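Local coordinates for protein catalase-3 (Neurospora crassa, PDB 4AJ9) that breaks down hydrogen peroxide into oxygen and water with a heme cofactor, as a large-subunit catalase of a filamentous fungus, at residues A237-W241 with E242-V246; Q458-I461 with N462-F466. All blocks are in the same frame, centred on the assembly; numbering follows the deposited sequence.

Contact 1: residues A237-W241 with E242-V246; sequences AALVW and EEAQV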
loop_
_atom_site.group_PDB
_atom_site.type_symbol
_atom_site.label_atom_id
_atom_site.label_comp_id
_atom_site.label_asym_id
_atom_site.label_seq_id
_atom_site.Cartn_x
_atom_site.Cartn_y
_atom_site.Cartn_z
ATOM N N ALA C 237 -1.507 19.721 36.919
ATOM C CA ALA C 237 -2.058 21.063 36.758
ATOM C C ALA C 237 -2.999 21.078 35.569
ATOM O O ALA C 237 -2.778 20.359 34.597
ATOM C CB ALA C 237 -0.935 22.084 36.554
ATOM N N ALA C 238 -4.054 21.884 35.642
ATOM C CA ALA C 238 -5.024 21.954 34.551
ATOM C C ALA C 238 -5.479 23.378 34.266
ATOM O O ALA C 238 -5.367 24.270 35.105
ATOM C CB ALA C 238 -6.219 21.072 34.849
ATOM N N LEU C 239 -5.989 23.574 33.058
ATOM C CA LEU C 239 -6.515 24.850 32.627
ATOM C C LEU C 239 -7.979 24.935 33.053
ATOM O O LEU C 239 -8.487 24.012 33.688
ATOM C CB LEU C 239 -6.410 24.922 31.105
ATOM C CG LEU C 239 -5.017 24.617 30.538
ATOM C CD1 LEU C 239 -5.032 24.582 29.001
ATOM C CD2 LEU C 239 -3.990 25.627 31.047
ATOM N N VAL C 240 -8.657 26.033 32.713
ATOM C CA VAL C 240 -10.118 26.069 32.779
ATOM C C VAL C 240 -10.664 26.037 31.348
ATOM O O VAL C 240 -9.948 26.385 30.410
ATOM C CB VAL C 240 -10.646 27.295 33.580
ATOM C CG1 VAL C 240 -10.152 27.216 35.026
ATOM C CG2 VAL C 240 -10.210 28.608 32.939
ATOM N N TRP C 241 -11.905 25.592 31.175
ATOM C CA TRP C 241 -12.438 25.368 29.829
ATOM C C TRP C 241 -12.421 26.622 28.944
ATOM O O TRP C 241 -11.956 26.583 27.796
ATOM C CB TRP C 241 -13.840 24.752 29.880
ATOM C CG TRP C 241 -14.425 24.530 28.516
ATOM C CD1 TRP C 241 -15.592 25.048 28.030
ATOM C CD2 TRP C 241 -13.848 23.766 27.446
ATOM N NE1 TRP C 241 -15.784 24.640 26.727
ATOM C CE2 TRP C 241 -14.729 23.856 26.346
ATOM C CE3 TRP C 241 -12.676 23.015 27.313
ATOM C CZ2 TRP C 241 -14.482 23.207 25.134
ATOM C CZ3 TRP C 241 -12.421 22.382 26.100
ATOM C CH2 TRP C 241 -13.323 22.483 25.027
ATOM N N GLU C 242 -12.912 27.734 29.485
ATOM C CA GLU C 242 -12.956 28.990 28.741
ATOM C C GLU C 242 -11.568 29.439 28.273
ATOM O O GLU C 242 -11.451 30.127 27.273
ATOM C CB GLU C 242 -13.655 30.102 29.553
ATOM C CG GLU C 242 -13.121 30.326 30.958
ATOM C CD GLU C 242 -13.794 29.456 32.016
ATOM O OE1 GLU C 242 -14.298 28.359 31.681
ATOM O OE2 GLU C 242 -13.810 29.874 33.196
ATOM N N GLU C 243 -10.532 29.045 29.009
ATOM C CA GLU C 243 -9.142 29.313 28.654
ATOM C C GLU C 243 -8.684 28.374 27.543
ATOM O O GLU C 243 -8.123 28.803 26.530
ATOM C CB GLU C 243 -8.270 29.070 29.882
ATOM C CG GLU C 243 -6.769 29.237 29.697
ATOM C CD GLU C 243 -6.017 28.953 30.987
ATOM O OE1 GLU C 243 -6.588 28.256 31.863
ATOM O OE2 GLU C 243 -4.875 29.439 31.141
ATOM N N ALA C 244 -8.906 27.081 27.763
ATOM C CA ALA C 244 -8.514 26.043 26.807
ATOM C C ALA C 244 -9.077 26.300 25.412
ATOM O O ALA C 244 -8.428 25.997 24.411
ATOM C CB ALA C 244 -8.948 24.665 27.306
ATOM N N GLN C 245 -10.272 26.879 25.350
ATOM C CA GLN C 245 -10.913 27.164 24.067
ATOM C C GLN C 245 -10.199 28.259 23.284
ATOM O O GLN C 245 -9.972 28.120 22.089
ATOM C CB GLN C 245 -12.366 27.560 24.265
ATOM C CG GLN C 245 -13.274 26.427 24.662
ATOM C CD GLN C 245 -14.711 26.790 24.428
ATOM O OE1 GLN C 245 -15.225 27.722 25.036
ATOM N NE2 GLN C 245 -15.361 26.086 23.508
ATOM N N VAL C 246 -9.868 29.355 23.953
ATOM C CA VAL C 246 -9.141 30.434 23.297
ATOM C C VAL C 246 -7.755 29.945 22.894
ATOM O O VAL C 246 -7.254 30.256 21.811
ATOM C CB VAL C 246 -9.034 31.668 24.210
ATOM C CG1 VAL C 246 -8.079 32.688 23.618
ATOM C CG2 VAL C 246 -10.430 32.271 24.443
#
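Trp241 and Gln245 stack one helical turn apart at the start of helix 241-250. The indole CG lies anti to the backbone N (chi1 179°), which brings the ring beside Gln245. Gln245 CG sits over one face of the ring, 3.7 Å from the centroid of the six-membered ring of Trp241, a CH-pi contact. The amide of Gln245 follows over the same indole, its plane 27° from the ring, with Gln245 CD 3.3 Å from Trp241 NE1. Gln245 OE1 is hydrogen-bonded to Lys250 NZ of the second subunit. With an alanine in place of Trp241, Gln245 would probably lose the flat surface under its side chain, and Phe466 its edge-to-face partner.

Val240 is the N-cap residue, and Glu243, three residues on, reaches back to it. Glu243 OE1 accepts a nearly straight bond from Val240 N at 3.2 Å. This is one half of a capping box; the valine side chain cannot accept the return bond. Val240 O takes Ala244 N at 2.9 Å and, weakly, Glu243 N. Glu243 CB packs on Val240 CG2 at 3.6 Å. The Glu243 carboxylate also forms salt bridges with Lys625 and Lys669, so it probably carries a negative charge near the helix start.

This helix start follows the loop after strand 223-232. Helix 454-468 packs against it through Phe459, on Val240, and Phe466, whose ring meets that of Trp241 edge-to-face.

Contact 2: residues Q458-I461 with N462-F466; sequences QFVI and NAIRF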
loop_
_atom_site.group_PDB
_atom_site.type_symbol
_atom_site.label_atom_id
_atom_site.label_comp_id
_atom_site.label_asym_id
_atom_site.label_seq_id
_atom_site.Cartn_x
_atom_site.Cartn_y
_atom_site.Cartn_z
ATOM N N GLN C 458 -17.315 21.579 40.647
ATOM C CA GLN C 458 -18.068 22.531 39.842
ATOM C C GLN C 458 -17.564 22.518 38.396
ATOM O O GLN C 458 -18.354 22.631 37.466
ATOM C CB GLN C 458 -17.999 23.943 40.437
ATOM C CG GLN C 458 -18.929 24.945 39.746
ATOM C CD GLN C 458 -20.394 24.633 39.946
ATOM O OE1 GLN C 458 -20.912 24.705 41.063
ATOM N NE2 GLN C 458 -21.081 24.304 38.861
ATOM N N PHE C 459 -16.252 22.367 38.213
ATOM C CA PHE C 459 -15.675 22.311 36.870
ATOM C C PHE C 459 -16.234 21.125 36.090
ATOM O O PHE C 459 -16.571 21.247 34.910
ATOM C CB PHE C 459 -14.151 22.229 36.925
ATOM C CG PHE C 459 -13.482 23.519 37.315
ATOM C CD1 PHE C 459 -14.074 24.731 37.035
ATOM C CD2 PHE C 459 -12.251 23.512 37.949
ATOM C CE1 PHE C 459 -13.450 25.914 37.380
ATOM C CE2 PHE C 459 -11.629 24.688 38.301
ATOM C CZ PHE C 459 -12.231 25.889 38.009
ATOM N N VAL C 460 -16.317 19.973 36.754
ATOM C CA VAL C 460 -16.897 18.776 36.146
ATOM C C VAL C 460 -18.341 19.033 35.720
ATOM O O VAL C 460 -18.726 18.763 34.577
ATOM C CB VAL C 460 -16.850 17.570 37.111
ATOM C CG1 VAL C 460 -17.719 16.429 36.593
ATOM C CG2 VAL C 460 -15.391 17.109 37.371
ATOM N N ILE C 461 -19.143 19.577 36.628
ATOM C CA ILE C 461 -20.545 19.852 36.326
ATOM C C ILE C 461 -20.693 20.849 35.170
ATOM O O ILE C 461 -21.531 20.678 34.284
ATOM C CB ILE C 461 -21.275 20.385 37.582
ATOM C CG1 ILE C 461 -21.699 19.217 38.472
ATOM C CG2 ILE C 461 -22.498 21.212 37.189
ATOM C CD1 ILE C 461 -21.976 19.617 39.904
ATOM N N ASN C 462 -19.885 21.903 35.207
ATOM C CA ASN C 462 -19.911 22.928 34.173
ATOM C C ASN C 462 -19.454 22.410 32.812
ATOM O O ASN C 462 -19.930 22.870 31.781
ATOM C CB ASN C 462 -19.083 24.145 34.594
ATOM C CG ASN C 462 -19.776 24.970 35.666
ATOM O OD1 ASN C 462 -20.948 24.741 35.980
ATOM N ND2 ASN C 462 -19.065 25.936 36.216
ATOM N N ALA C 463 -18.518 21.468 32.815
ATOM C CA ALA C 463 -18.086 20.845 31.572
ATOM C C ALA C 463 -19.230 20.002 31.007
ATOM O O ALA C 463 -19.523 20.035 29.808
ATOM C CB ALA C 463 -16.834 20.000 31.803
ATOM N N ILE C 464 -19.896 19.251 31.879
ATOM C CA ILE C 464 -21.042 18.452 31.446
ATOM C C ILE C 464 -22.162 19.352 30.940
ATOM O O ILE C 464 -22.784 19.061 29.913
ATOM C CB ILE C 464 -21.567 17.538 32.569
ATOM C CG1 ILE C 464 -20.470 16.554 33.010
ATOM C CG2 ILE C 464 -22.820 16.792 32.102
ATOM C CD1 ILE C 464 -20.840 15.706 34.262
ATOM N N ARG C 465 -22.417 20.448 31.656
ATOM C CA ARG C 465 -23.398 21.438 31.193
ATOM C C ARG C 465 -23.037 21.970 29.806
ATOM O O ARG C 465 -23.887 22.059 28.919
ATOM C CB ARG C 465 -23.480 22.629 32.166
ATOM C CG ARG C 465 -24.176 22.339 33.487
ATOM C CD ARG C 465 -23.980 23.520 34.468
ATOM N NE ARG C 465 -24.887 23.465 35.614
ATOM C CZ ARG C 465 -24.780 24.231 36.699
ATOM N NH1 ARG C 465 -23.782 25.104 36.818
ATOM N NH2 ARG C 465 -25.669 24.113 37.679
ATOM N N PHE C 466 -21.778 22.352 29.625
ATOM C CA PHE C 466 -21.352 22.903 28.338
ATOM C C PHE C 466 -21.603 21.872 27.227
ATOM O O PHE C 466 -22.309 22.150 26.254
ATOM C CB PHE C 466 -19.875 23.320 28.394
ATOM C CG PHE C 466 -19.279 23.660 27.049
ATOM C CD1 PHE C 466 -18.716 22.669 26.259
ATOM C CD2 PHE C 466 -19.269 24.975 26.584
ATOM C CE1 PHE C 466 -18.161 22.968 25.016
ATOM C CE2 PHE C 466 -18.714 25.289 25.338
ATOM C CZ PHE C 466 -18.155 24.282 24.554
#
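Gln458 and Asn462 meet through their side-chain amides, one turn apart on helix 454-468. Gln458 NE2 donates to Asn462 OD1 at 2.9 Å. The donor stands above the carbonyl plane of Asn462, with a bent N-H...O angle of 140°. The Gln458 chain turns at its second torsion (chi2 66°), which folds the amide back over Asn462. Arg465 NH1 gives Asn462 OD1 a second bond, 3.0 Å long. It arrives nearly in line with the side-chain C=O, but is bent at the donor (133°) and tilted from the guanidinium plane. Two donors therefore grip this oxygen and probably restrict rotation of the Asn462 amide. Outside the two segments, Gln458 OE1 accepts from Asp677 N and Arg494 NH2, while Arg465 NH2 pairs with Asp677 in a salt bridge and bonds to Arg494 O.

The backbone bonds are those of a regular alpha-helix. Asn462 N to Gln458 O and Arg465 N to Ile461 O are both 2.8 Å. Ala463 and Ile464 repeat the pattern with Phe459 and Val460.

A methyl packs on the face of a cation where Ile461 CG2 sits over the Arg465 guanidinium, offset toward its rim, with Arg465 NE at 3.6 Å. The apolar pair is Val460 and Ile464. They lie side by side and point the same way, with Val460 CG1 4.0 Å from Ile464 CD1.

Asn462 and Arg465 also touch the second subunit, at its Pro606 and Leu607. Helix 489-499 packs on this helix: Arg494 meets Ile461, Val495 meets Ile464 and Ala498 meets Arg465.

How the contacts relate
Neither contact closes a long loop, since in each the two segments are continuous in sequence. Going from the N terminus, contact 1 comes first, where the chain leaves a loop and enters helix 241-250 in the catalase core. Contact 2 follows more than 200 residues later, midway along helix 454-468, in the catalase-related region. One ends long before the other begins, so they neither nest nor cross. In space their centres are about 13 Å apart and the two touch. Phe466 CZ lies 3.2 Å from Trp241 NE1 and 3.5 Å from Gln245 NE2. Side chains of the two contacts meet and so join helix 241-250 to helix 454-468. Both also touch the second subunit.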